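Local structure of CcbJ (Streptomyces caelestis, 4HGZ) at residues C[169-174]-C[228-233]. The protein is an S-adenosyl-L-methionine-dependent methyltransferase that probably transfers a methyl group to a nitrogen atom of its substrate. Residues are numbered along the deposited sequence; the frame is centred on the assembly and turned at random.
Sequences QCLNPA and LRYAYP
Leu171 faces Tyr230 with their CA atoms 7.3 Å apart, and Pro173 faces Tyr232 at 6.4 Å between CA atoms, with side chains lying between the two backbones. This is where the Rossmann-like methyltransferase fold gives way to its inserted four-stranded antiparallel sheet: 169-174 closes strand 164-171 and leads out toward that sheet, while 228-233 leaves its last strand and returns into helix 233-242, with Tyr232 at the N-cap position. Leu171 splits its two methyls between Leu228 and Tyr230. Its CD2 meets Leu228 CD1 at 3.7 Å, and its CD1 lies 3.9 Å from Tyr230 CB. Further along, Pro173 meets two tyrosines at once. Its CG comes within 3.6 Å of Tyr230 CD1, approaching that ring obliquely, and also sits over one face of the Tyr232 ring in a CH-pi contact, 4.0 Å from the centroid and 19° off the normal. Tyr232 CG lies anti to its carbonyl carbon (chi1 -76°), a rotation that swings the ring toward the proline; the ring also stacks on Tyr232 of a second subunit. Tyr230 OH is hydrogen-bonded to His201 NE2, on a strand of the inserted sheet. Asn172 gives its ND2 to the Ser263 carbonyl, while its OD1 rests 3.5 Å from Pro233 CG, the two side chains crossing at roughly a right angle.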
loop_
_atom_site.group_PDB
_atom_site.type_symbol
_atom_site.label_atom_id
_atom_site.label_comp_id
_atom_site.label_asym_id
_atom_site.label_seq_id
_atom_site.Cartn_x
_atom_site.Cartn_y
_atom_site.Cartn_z
ATOM N N GLN C 169 10.369 23.450 -15.652
ATOM C CA GLN C 169 10.513 22.073 -15.300
ATOM C C GLN C 169 9.920 21.915 -13.926
ATOM O O GLN C 169 10.399 22.523 -12.969
ATOM C CB GLN C 169 11.990 21.709 -15.262
ATOM C CG GLN C 169 12.287 20.364 -14.613
ATOM C CD GLN C 169 13.764 20.126 -14.495
ATOM O OE1 GLN C 169 14.497 20.926 -13.896
ATOM N NE2 GLN C 169 14.226 19.031 -15.089
ATOM N N CYS C 170 8.884 21.093 -13.824
ATOM C CA CYS C 170 8.113 20.965 -12.591
ATOM C C CYS C 170 7.815 19.517 -12.254
ATOM O O CYS C 170 7.659 18.692 -13.143
ATOM C CB CYS C 170 6.769 21.676 -12.743
ATOM S SG CYS C 170 6.852 23.337 -13.325
ATOM N N LEU C 171 7.696 19.220 -10.966
ATOM C CA LEU C 171 7.258 17.900 -10.541
ATOM C C LEU C 171 5.890 17.597 -11.135
ATOM O O LEU C 171 5.048 18.481 -11.274
ATOM C CB LEU C 171 7.217 17.811 -9.016
ATOM C CG LEU C 171 6.153 18.633 -8.295
ATOM C CD1 LEU C 171 4.901 17.798 -8.124
ATOM C CD2 LEU C 171 6.675 19.082 -6.941
ATOM N N ASN C 172 5.689 16.341 -11.507
ATOM C CA ASN C 172 4.456 15.888 -12.138
ATOM C C ASN C 172 3.710 15.026 -11.126
ATOM O O ASN C 172 4.092 13.888 -10.866
ATOM C CB ASN C 172 4.823 15.078 -13.382
ATOM C CG ASN C 172 3.625 14.397 -14.032
ATOM O OD1 ASN C 172 2.618 15.036 -14.344
ATOM N ND2 ASN C 172 3.754 13.088 -14.279
ATOM N N PRO C 173 2.660 15.588 -10.517
ATOM C CA PRO C 173 1.989 14.971 -9.371
ATOM C C PRO C 173 1.573 13.508 -9.601
ATOM O O PRO C 173 1.838 12.658 -8.746
ATOM C CB PRO C 173 0.770 15.867 -9.153
ATOM C CG PRO C 173 1.144 17.172 -9.750
ATOM C CD PRO C 173 2.054 16.874 -10.895
ATOM N N ALA C 174 0.945 13.213 -10.740
ATOM C CA ALA C 174 0.580 11.824 -11.051
ATOM C C ALA C 174 1.755 10.877 -10.863
ATOM O O ALA C 174 1.678 9.920 -10.091
ATOM C CB ALA C 174 0.042 11.703 -12.459
ATOM N N LEU C 228 6.461 24.170 -1.603
ATOM C CA LEU C 228 6.041 24.266 -2.993
ATOM C C LEU C 228 4.524 24.368 -3.060
ATOM O O LEU C 228 3.824 23.860 -2.191
ATOM C CB LEU C 228 6.479 23.019 -3.778
ATOM C CG LEU C 228 7.958 22.649 -3.744
ATOM C CD1 LEU C 228 8.157 21.269 -4.320
ATOM C CD2 LEU C 228 8.810 23.674 -4.484
ATOM N N ARG C 229 4.017 25.030 -4.087
ATOM C CA ARG C 229 2.650 24.785 -4.502
ATOM C C ARG C 229 2.738 24.264 -5.908
ATOM O O ARG C 229 3.189 24.984 -6.797
ATOM C CB ARG C 229 1.738 26.031 -4.492
ATOM C CG ARG C 229 0.286 25.570 -4.569
ATOM C CD ARG C 229 -0.649 26.441 -5.381
ATOM N NE ARG C 229 -0.509 26.323 -6.829
ATOM C CZ ARG C 229 -1.498 25.994 -7.657
ATOM N NH1 ARG C 229 -2.709 25.713 -7.190
ATOM N NH2 ARG C 229 -1.274 25.948 -8.960
ATOM N N TYR C 230 2.311 23.021 -6.120
ATOM C CA TYR C 230 2.437 22.439 -7.456
ATOM C C TYR C 230 1.162 22.617 -8.259
ATOM O O TYR C 230 0.107 22.939 -7.713
ATOM C CB TYR C 230 2.826 20.961 -7.386
ATOM C CG TYR C 230 1.881 20.109 -6.578
ATOM C CD1 TYR C 230 0.701 19.631 -7.130
ATOM C CD2 TYR C 230 2.167 19.781 -5.266
ATOM C CE1 TYR C 230 -0.170 18.852 -6.390
ATOM C CE2 TYR C 230 1.297 19.000 -4.515
ATOM C CZ TYR C 230 0.133 18.544 -5.087
ATOM O OH TYR C 230 -0.718 17.767 -4.352
ATOM N N ALA C 231 1.265 22.423 -9.566
ATOM C CA ALA C 231 0.085 22.428 -10.411
ATOM C C ALA C 231 0.044 21.138 -11.208
ATOM O O ALA C 231 1.083 20.553 -11.523
ATOM C CB ALA C 231 0.115 23.598 -11.341
ATOM N N TYR C 232 -1.154 20.688 -11.540
ATOM C CA TYR C 232 -1.269 19.585 -12.451
ATOM C C TYR C 232 -1.097 20.119 -13.864
ATOM O O TYR C 232 -1.456 21.262 -14.143
ATOM C CB TYR C 232 -2.617 18.932 -12.295
ATOM C CG TYR C 232 -2.743 18.079 -11.063
ATOM C CD1 TYR C 232 -2.429 16.724 -11.097
ATOM C CD2 TYR C 232 -3.199 18.615 -9.874
ATOM C CE1 TYR C 232 -2.562 15.938 -9.983
ATOM C CE2 TYR C 232 -3.341 17.834 -8.758
ATOM C CZ TYR C 232 -3.026 16.502 -8.822
ATOM O OH TYR C 232 -3.162 15.734 -7.712
ATOM N N PRO C 233 -0.534 19.300 -14.758
ATOM C CA PRO C 233 -0.309 19.688 -16.151
ATOM C C PRO C 233 -1.491 20.428 -16.793
ATOM O O PRO C 233 -1.297 21.473 -17.410
ATOM C CB PRO C 233 -0.082 18.341 -16.837
ATOM C CG PRO C 233 0.658 17.562 -15.792
ATOM C CD PRO C 233 0.013 17.957 -14.470
#